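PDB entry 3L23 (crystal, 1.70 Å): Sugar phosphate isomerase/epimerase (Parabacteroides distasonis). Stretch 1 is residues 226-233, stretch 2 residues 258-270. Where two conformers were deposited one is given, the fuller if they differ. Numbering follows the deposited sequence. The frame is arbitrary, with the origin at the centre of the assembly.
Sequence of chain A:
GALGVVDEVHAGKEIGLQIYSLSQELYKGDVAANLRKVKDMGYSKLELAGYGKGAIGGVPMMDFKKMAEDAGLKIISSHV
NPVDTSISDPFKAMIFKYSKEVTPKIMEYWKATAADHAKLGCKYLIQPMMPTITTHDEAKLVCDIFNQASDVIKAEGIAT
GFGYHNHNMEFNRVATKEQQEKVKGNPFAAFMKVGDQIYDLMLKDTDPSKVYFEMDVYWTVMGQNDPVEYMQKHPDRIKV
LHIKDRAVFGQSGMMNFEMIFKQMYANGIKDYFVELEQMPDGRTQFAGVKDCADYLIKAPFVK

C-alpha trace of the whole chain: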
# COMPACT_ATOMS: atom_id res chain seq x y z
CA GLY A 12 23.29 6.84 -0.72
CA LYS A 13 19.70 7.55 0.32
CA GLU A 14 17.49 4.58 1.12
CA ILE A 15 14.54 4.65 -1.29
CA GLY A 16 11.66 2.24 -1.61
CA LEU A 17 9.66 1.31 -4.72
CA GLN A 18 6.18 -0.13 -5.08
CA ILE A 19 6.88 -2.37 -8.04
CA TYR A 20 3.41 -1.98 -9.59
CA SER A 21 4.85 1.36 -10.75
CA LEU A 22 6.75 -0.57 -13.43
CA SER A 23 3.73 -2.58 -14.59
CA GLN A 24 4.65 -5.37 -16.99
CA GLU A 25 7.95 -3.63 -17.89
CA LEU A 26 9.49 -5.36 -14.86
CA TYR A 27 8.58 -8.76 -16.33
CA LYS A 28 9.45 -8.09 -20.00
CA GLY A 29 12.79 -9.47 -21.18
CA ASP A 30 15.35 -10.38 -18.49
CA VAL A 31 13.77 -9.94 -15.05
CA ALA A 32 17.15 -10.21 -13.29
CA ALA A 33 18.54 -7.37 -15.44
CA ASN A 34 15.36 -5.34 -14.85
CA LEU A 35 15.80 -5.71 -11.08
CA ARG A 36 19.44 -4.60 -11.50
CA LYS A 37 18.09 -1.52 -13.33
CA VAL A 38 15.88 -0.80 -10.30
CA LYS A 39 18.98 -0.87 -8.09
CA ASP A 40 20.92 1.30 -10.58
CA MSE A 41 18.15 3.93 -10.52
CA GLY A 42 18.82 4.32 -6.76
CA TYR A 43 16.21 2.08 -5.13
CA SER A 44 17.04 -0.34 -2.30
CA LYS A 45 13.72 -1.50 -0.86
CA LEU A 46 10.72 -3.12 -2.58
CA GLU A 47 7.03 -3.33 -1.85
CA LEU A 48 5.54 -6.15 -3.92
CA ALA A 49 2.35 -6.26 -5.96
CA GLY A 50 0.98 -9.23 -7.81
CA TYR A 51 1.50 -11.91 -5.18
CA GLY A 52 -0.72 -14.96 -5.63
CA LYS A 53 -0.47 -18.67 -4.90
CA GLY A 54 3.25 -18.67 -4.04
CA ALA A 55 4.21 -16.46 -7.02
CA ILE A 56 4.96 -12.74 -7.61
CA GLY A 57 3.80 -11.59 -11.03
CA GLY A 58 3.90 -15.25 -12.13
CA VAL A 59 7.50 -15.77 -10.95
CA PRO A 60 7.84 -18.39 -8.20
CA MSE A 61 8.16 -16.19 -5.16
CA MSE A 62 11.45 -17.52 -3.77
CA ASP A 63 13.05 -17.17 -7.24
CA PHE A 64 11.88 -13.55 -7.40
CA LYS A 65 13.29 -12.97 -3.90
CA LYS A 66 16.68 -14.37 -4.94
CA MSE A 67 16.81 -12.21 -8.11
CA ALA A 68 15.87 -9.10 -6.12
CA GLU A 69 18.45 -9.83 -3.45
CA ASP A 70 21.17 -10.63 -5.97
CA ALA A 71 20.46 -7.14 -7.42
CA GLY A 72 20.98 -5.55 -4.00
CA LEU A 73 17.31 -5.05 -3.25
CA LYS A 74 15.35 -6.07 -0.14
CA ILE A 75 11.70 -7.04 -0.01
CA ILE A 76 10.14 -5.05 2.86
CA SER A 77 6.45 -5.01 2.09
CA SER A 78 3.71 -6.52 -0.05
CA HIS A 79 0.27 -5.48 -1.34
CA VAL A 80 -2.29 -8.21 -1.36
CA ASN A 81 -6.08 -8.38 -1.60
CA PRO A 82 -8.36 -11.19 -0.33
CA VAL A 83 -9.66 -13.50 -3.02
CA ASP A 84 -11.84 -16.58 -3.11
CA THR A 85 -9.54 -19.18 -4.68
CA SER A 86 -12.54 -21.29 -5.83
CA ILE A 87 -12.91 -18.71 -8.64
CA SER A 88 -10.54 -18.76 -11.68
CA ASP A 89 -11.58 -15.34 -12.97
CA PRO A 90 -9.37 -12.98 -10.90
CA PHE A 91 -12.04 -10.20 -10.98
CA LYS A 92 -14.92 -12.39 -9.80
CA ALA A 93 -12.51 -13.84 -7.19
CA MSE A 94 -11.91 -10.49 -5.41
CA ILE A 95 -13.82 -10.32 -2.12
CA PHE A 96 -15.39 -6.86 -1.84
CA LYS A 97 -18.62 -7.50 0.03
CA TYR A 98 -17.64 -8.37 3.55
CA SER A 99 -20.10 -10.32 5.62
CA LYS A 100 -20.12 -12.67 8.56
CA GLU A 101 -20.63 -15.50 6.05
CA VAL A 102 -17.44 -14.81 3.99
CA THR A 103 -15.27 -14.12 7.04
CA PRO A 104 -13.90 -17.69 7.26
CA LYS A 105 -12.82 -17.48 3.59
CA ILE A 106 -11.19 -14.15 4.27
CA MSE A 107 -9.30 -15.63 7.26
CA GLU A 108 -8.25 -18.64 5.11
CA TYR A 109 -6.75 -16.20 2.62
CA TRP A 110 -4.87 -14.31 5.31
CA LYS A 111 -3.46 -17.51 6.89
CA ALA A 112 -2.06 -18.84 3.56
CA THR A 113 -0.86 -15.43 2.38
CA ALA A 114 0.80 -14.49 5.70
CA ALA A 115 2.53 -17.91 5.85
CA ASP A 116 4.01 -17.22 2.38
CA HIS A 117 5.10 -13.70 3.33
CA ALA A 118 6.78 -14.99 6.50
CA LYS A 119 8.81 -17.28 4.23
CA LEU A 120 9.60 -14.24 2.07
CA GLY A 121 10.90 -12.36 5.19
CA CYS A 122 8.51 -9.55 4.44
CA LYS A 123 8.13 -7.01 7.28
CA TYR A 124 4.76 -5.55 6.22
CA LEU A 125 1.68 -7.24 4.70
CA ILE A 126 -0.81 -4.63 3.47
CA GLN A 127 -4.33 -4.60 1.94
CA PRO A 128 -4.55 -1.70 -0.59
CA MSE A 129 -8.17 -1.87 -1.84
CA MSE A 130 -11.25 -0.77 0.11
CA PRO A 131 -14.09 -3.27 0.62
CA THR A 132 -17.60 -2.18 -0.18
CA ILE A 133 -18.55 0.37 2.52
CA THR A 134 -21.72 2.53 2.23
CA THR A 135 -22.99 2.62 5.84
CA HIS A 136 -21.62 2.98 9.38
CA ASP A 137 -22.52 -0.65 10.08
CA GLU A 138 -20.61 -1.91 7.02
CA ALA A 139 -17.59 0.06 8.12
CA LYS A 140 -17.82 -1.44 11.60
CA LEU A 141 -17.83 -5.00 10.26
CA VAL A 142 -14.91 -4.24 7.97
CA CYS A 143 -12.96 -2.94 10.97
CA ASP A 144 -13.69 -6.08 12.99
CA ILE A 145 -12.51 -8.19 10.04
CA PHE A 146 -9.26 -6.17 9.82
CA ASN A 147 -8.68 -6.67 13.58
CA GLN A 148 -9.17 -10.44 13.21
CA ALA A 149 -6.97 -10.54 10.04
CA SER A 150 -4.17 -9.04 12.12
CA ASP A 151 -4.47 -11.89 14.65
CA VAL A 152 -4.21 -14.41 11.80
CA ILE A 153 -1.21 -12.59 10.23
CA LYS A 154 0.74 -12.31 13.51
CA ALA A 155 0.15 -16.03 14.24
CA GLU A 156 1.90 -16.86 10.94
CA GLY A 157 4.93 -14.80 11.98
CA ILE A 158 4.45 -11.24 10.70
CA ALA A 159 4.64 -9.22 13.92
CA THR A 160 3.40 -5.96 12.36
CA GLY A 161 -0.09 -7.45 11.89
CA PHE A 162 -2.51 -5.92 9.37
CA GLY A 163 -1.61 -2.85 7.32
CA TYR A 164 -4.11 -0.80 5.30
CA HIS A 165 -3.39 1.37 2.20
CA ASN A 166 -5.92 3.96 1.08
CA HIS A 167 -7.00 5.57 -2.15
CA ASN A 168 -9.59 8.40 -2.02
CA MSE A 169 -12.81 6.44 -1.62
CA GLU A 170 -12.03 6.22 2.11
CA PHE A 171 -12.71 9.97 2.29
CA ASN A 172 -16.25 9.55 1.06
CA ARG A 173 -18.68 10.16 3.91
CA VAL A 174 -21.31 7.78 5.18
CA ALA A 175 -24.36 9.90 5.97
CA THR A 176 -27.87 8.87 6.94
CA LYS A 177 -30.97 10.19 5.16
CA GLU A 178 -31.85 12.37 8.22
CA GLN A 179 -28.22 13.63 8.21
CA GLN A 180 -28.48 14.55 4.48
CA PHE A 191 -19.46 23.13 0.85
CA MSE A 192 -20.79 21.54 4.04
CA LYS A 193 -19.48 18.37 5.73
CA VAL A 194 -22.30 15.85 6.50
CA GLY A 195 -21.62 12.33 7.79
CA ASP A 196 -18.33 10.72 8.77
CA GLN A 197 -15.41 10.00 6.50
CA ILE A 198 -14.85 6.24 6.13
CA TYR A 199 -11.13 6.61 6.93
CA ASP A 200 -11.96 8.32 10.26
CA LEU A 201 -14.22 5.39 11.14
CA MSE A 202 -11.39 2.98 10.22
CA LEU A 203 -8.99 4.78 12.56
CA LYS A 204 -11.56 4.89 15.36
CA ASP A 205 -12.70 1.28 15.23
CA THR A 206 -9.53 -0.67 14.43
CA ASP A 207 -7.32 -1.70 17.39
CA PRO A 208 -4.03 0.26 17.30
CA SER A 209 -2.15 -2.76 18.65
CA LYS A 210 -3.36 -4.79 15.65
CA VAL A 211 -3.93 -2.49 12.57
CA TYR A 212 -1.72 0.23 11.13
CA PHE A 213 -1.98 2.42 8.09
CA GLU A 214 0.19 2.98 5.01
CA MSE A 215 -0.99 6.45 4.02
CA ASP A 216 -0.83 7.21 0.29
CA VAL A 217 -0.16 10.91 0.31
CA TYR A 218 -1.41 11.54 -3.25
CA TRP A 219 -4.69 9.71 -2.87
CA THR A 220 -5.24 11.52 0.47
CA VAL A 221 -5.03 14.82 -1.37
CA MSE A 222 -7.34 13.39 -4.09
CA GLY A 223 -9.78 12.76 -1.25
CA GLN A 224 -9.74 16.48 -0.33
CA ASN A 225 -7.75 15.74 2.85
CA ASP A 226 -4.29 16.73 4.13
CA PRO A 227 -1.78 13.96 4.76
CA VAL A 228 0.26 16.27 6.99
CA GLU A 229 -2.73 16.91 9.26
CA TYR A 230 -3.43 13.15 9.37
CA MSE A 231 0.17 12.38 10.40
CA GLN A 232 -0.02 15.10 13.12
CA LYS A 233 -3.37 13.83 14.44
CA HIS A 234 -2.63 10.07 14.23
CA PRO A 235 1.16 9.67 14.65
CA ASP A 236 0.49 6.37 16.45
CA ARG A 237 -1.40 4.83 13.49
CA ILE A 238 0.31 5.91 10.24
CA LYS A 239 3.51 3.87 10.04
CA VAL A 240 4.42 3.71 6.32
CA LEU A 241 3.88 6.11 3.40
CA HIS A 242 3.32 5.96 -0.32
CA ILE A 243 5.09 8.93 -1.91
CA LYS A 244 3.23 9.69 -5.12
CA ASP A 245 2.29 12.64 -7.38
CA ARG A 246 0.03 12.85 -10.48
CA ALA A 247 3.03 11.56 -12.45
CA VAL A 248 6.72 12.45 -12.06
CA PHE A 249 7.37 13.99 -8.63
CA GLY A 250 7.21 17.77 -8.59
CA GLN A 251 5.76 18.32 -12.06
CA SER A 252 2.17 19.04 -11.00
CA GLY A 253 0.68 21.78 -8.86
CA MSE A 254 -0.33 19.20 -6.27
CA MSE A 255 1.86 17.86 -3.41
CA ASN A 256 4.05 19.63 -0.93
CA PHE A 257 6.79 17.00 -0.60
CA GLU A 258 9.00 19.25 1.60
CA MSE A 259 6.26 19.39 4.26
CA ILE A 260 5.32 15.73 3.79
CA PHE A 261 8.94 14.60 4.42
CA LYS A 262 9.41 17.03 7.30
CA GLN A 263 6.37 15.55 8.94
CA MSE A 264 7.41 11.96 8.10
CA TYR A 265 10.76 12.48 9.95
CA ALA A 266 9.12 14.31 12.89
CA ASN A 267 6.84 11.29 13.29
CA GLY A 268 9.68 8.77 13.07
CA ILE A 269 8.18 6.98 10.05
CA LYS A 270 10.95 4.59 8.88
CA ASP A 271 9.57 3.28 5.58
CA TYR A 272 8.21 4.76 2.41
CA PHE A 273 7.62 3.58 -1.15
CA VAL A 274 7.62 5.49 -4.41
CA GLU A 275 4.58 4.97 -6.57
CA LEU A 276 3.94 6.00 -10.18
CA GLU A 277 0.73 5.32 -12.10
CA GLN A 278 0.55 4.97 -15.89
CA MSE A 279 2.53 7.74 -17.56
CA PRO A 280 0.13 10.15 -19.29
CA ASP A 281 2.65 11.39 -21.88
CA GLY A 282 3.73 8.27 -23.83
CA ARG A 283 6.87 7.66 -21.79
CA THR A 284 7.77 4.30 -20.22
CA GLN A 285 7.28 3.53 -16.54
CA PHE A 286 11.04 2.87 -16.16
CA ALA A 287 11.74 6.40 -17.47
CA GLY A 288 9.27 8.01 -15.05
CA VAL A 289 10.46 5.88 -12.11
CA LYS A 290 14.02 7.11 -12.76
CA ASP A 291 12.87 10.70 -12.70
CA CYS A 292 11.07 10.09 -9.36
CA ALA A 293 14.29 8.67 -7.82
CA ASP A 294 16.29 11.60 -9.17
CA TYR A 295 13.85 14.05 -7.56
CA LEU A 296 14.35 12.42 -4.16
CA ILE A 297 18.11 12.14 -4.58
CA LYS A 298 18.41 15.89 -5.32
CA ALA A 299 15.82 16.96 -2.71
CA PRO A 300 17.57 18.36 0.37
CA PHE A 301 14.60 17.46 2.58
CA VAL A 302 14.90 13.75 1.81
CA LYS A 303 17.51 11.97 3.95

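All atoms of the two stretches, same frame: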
# COMPACT_ATOMS: atom_id res chain seq x y z
N ASP A 226 -5.71 16.36 4.00
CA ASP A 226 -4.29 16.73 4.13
C ASP A 226 -3.50 15.65 4.83
O ASP A 226 -3.73 15.44 6.01
CB ASP A 226 -4.19 18.01 4.96
CG ASP A 226 -2.76 18.49 5.17
OD1 ASP A 226 -1.82 18.01 4.48
OD2 ASP A 226 -2.60 19.38 6.05
N PRO A 227 -2.54 15.01 4.13
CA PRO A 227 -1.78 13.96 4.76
C PRO A 227 -0.92 14.47 5.91
O PRO A 227 -0.65 13.73 6.85
CB PRO A 227 -0.91 13.42 3.63
CG PRO A 227 -0.81 14.49 2.65
CD PRO A 227 -2.13 15.21 2.73
N VAL A 228 -0.52 15.73 5.87
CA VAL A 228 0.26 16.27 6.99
C VAL A 228 -0.58 16.37 8.25
O VAL A 228 -0.13 15.98 9.33
CB VAL A 228 0.90 17.59 6.58
CG1 VAL A 228 1.47 18.33 7.78
CG2 VAL A 228 2.00 17.32 5.50
N GLU A 229 -1.79 16.89 8.14
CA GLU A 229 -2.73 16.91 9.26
C GLU A 229 -3.02 15.51 9.81
O GLU A 229 -3.11 15.34 11.04
CB GLU A 229 -4.06 17.55 8.84
CG GLU A 229 -5.12 17.58 9.94
CD GLU A 229 -6.51 18.09 9.47
OE1 GLU A 229 -6.78 18.20 8.24
OE2 GLU A 229 -7.32 18.38 10.39
N TYR A 230 -3.20 14.53 8.93
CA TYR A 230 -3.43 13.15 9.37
C TYR A 230 -2.24 12.59 10.16
O TYR A 230 -2.42 11.96 11.22
CB TYR A 230 -3.81 12.22 8.19
CG TYR A 230 -5.30 12.11 8.07
CD1 TYR A 230 -6.02 11.27 8.89
CD2 TYR A 230 -6.00 12.92 7.17
CE1 TYR A 230 -7.43 11.21 8.82
CE2 TYR A 230 -7.36 12.88 7.12
CZ TYR A 230 -8.08 12.04 7.95
OH TYR A 230 -9.47 12.05 7.86
N MSE A 231 -1.03 12.79 9.65
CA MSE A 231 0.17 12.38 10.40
C MSE A 231 0.28 13.09 11.77
O MSE A 231 0.67 12.48 12.76
CB MSE A 231 1.46 12.62 9.57
CG MSE A 231 1.76 11.51 8.60
SE MSE A 231 3.44 11.85 7.68
CE MSE A 231 2.84 13.18 6.37
N GLN A 232 -0.09 14.36 11.83
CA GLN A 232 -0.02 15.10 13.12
C GLN A 232 -1.06 14.58 14.09
O GLN A 232 -0.80 14.49 15.29
CB GLN A 232 -0.20 16.59 12.90
CG GLN A 232 0.99 17.24 12.16
CD GLN A 232 0.71 18.69 11.67
OE1 GLN A 232 -0.35 19.24 11.92
NE2 GLN A 232 1.68 19.29 11.01
N LYS A 233 -2.25 14.28 13.58
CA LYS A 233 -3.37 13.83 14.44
C LYS A 233 -3.24 12.38 14.87
O LYS A 233 -3.60 12.04 16.01
CB LYS A 233 -4.72 14.02 13.73
CG LYS A 233 -5.24 15.45 13.70
N GLU A 258 8.15 18.75 0.52
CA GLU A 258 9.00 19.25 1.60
C GLU A 258 8.29 19.08 2.94
O GLU A 258 8.87 18.57 3.89
CB GLU A 258 9.43 20.70 1.36
CG GLU A 258 10.37 21.25 2.44
CD GLU A 258 10.87 22.64 2.15
OE1 GLU A 258 10.47 23.25 1.12
OE2 GLU A 258 11.68 23.14 2.95
N MSE A 259 7.03 19.50 3.03
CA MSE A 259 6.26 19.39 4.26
C MSE A 259 5.94 17.95 4.60
O MSE A 259 5.96 17.56 5.77
CB MSE A 259 4.97 20.27 4.19
CG MSE A 259 4.22 20.39 5.46
SE MSE A 259 5.17 21.50 6.77
CE MSE A 259 5.07 20.14 8.22
N ILE A 260 5.59 17.15 3.59
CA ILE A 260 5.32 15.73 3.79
C ILE A 260 6.54 15.03 4.41
O ILE A 260 6.40 14.33 5.40
CB ILE A 260 4.88 15.05 2.49
CG1 ILE A 260 3.46 15.48 2.16
CG2 ILE A 260 4.95 13.53 2.59
CD1 ILE A 260 3.02 15.11 0.76
N PHE A 261 7.73 15.24 3.85
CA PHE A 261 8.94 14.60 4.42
C PHE A 261 9.32 15.15 5.79
O PHE A 261 9.75 14.40 6.66
CB PHE A 261 10.12 14.68 3.47
CG PHE A 261 10.12 13.58 2.46
CD1 PHE A 261 9.40 13.71 1.23
CD2 PHE A 261 10.77 12.38 2.73
CE1 PHE A 261 9.38 12.68 0.30
CE2 PHE A 261 10.75 11.36 1.80
CZ PHE A 261 10.06 11.50 0.60
N LYS A 262 9.16 16.45 5.99
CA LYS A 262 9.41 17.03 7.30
C LYS A 262 8.56 16.32 8.34
O LYS A 262 9.04 15.92 9.43
CB LYS A 262 9.10 18.52 7.27
CG LYS A 262 9.22 19.20 8.61
CD LYS A 262 9.27 20.69 8.46
CE LYS A 262 8.89 21.35 9.75
NZ LYS A 262 9.18 22.80 9.68
N GLN A 263 7.28 16.17 8.02
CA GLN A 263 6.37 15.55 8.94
C GLN A 263 6.68 14.05 9.13
O GLN A 263 6.56 13.53 10.24
CB GLN A 263 4.89 15.76 8.52
CG GLN A 263 3.93 15.40 9.64
CD GLN A 263 4.06 16.30 10.86
OE1 GLN A 263 4.03 17.56 10.73
NE2 GLN A 263 4.25 15.70 12.05
N MSE A 264 7.06 13.37 8.06
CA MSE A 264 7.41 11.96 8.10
C MSE A 264 8.55 11.72 9.13
O MSE A 264 8.46 10.82 10.00
CB MSE A 264 7.81 11.47 6.71
CG MSE A 264 7.96 9.96 6.62
SE MSE A 264 8.75 9.43 4.93
CE MSE A 264 10.52 9.79 5.38
N TYR A 265 9.59 12.56 9.06
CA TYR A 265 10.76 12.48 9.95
C TYR A 265 10.40 12.87 11.38
O TYR A 265 10.81 12.18 12.30
CB TYR A 265 11.93 13.32 9.39
CG TYR A 265 12.51 12.75 8.14
CD1 TYR A 265 12.90 11.42 8.06
CD2 TYR A 265 12.63 13.53 6.99
CE1 TYR A 265 13.39 10.89 6.86
CE2 TYR A 265 13.12 13.01 5.84
CZ TYR A 265 13.48 11.69 5.75
OH TYR A 265 13.97 11.22 4.53
N ALA A 266 9.60 13.93 11.57
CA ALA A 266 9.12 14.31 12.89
C ALA A 266 8.36 13.14 13.57
O ALA A 266 8.48 12.89 14.77
CB ALA A 266 8.20 15.53 12.82
N ASN A 267 7.59 12.42 12.77
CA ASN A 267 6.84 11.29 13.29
C ASN A 267 7.65 10.03 13.51
O ASN A 267 7.17 9.10 14.17
CB ASN A 267 5.71 10.92 12.33
CG ASN A 267 4.47 11.76 12.53
OD1 ASN A 267 4.54 12.92 12.90
ND2 ASN A 267 3.31 11.17 12.23
N GLY A 268 8.86 9.98 12.98
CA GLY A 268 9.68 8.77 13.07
C GLY A 268 9.25 7.64 12.15
O GLY A 268 9.56 6.47 12.42
N ILE A 269 8.57 7.97 11.07
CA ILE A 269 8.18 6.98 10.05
C ILE A 269 9.48 6.51 9.34
O ILE A 269 10.22 7.31 8.81
CB ILE A 269 7.13 7.54 9.09
CG1 ILE A 269 5.79 7.74 9.81
CG2 ILE A 269 6.95 6.59 7.90
CD1 ILE A 269 4.76 8.49 9.02
N LYS A 270 9.72 5.21 9.36
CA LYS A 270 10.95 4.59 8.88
C LYS A 270 10.85 3.94 7.50
O LYS A 270 11.83 3.37 7.02
CB LYS A 270 11.35 3.48 9.83

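Helices 227-233 and 258-267 pack side by side. They run nearly parallel, with an angle of 11° between their axes and a closest approach of 9.7 Å. Along stretch 2, Glu 258 makes no contact with the other helix. Met 259, a selenomethionine, points its CA-to-CB bond sideways, but its side chain bends back to the contact. Its CG lies 3.8 Å from Val 228 CG2.

Ile 260 is buried and meets three residues. Its CG1 is 4.1 Å from Val 228 CG2, and its CD1 is 4.3 Å from Pro 227 CG. Its CG2 is 4.3 Å from CE of Met 231. Here the helices come close, with the CA atoms of Val 228 and Ile 260 only 6.0 Å apart. Phe 261 points away and Lys 262 makes no contact.

Gln 263 points toward stretch 1 and combines packing with polar bonding. Its CG lies 3.7 Å from Met 231 CB. Its OE1 accepts a hydrogen bond from Gln 232 NE2 at 2.9 Å. Its NE2 donates to Asn 267 OD1, also at 2.9 Å, so both ends of the amide are used.

Met 264 flanks the selenium of Met 231: its CB is 4.5 Å from Met 231 SE. Asn 267 also uses both ends of its amide. While OD1 accepts from Gln 263, ND2 donates to Met 231 O at 3.0 Å, in a nearly straight bond. The two amides thus form a chain of hydrogen bonds from Gln 232 to the backbone of Met 231.

Gly 268 leaves the helix with positive phi in a Schellman motif. Ile 269 then turns toward stretch 1, and its CD1 lies 3.9 Å from Met 231 SE. Met 231, also a selenomethionine, is the central knob, seated among Ile 260, Gln 263, Met 264 and Asn 267.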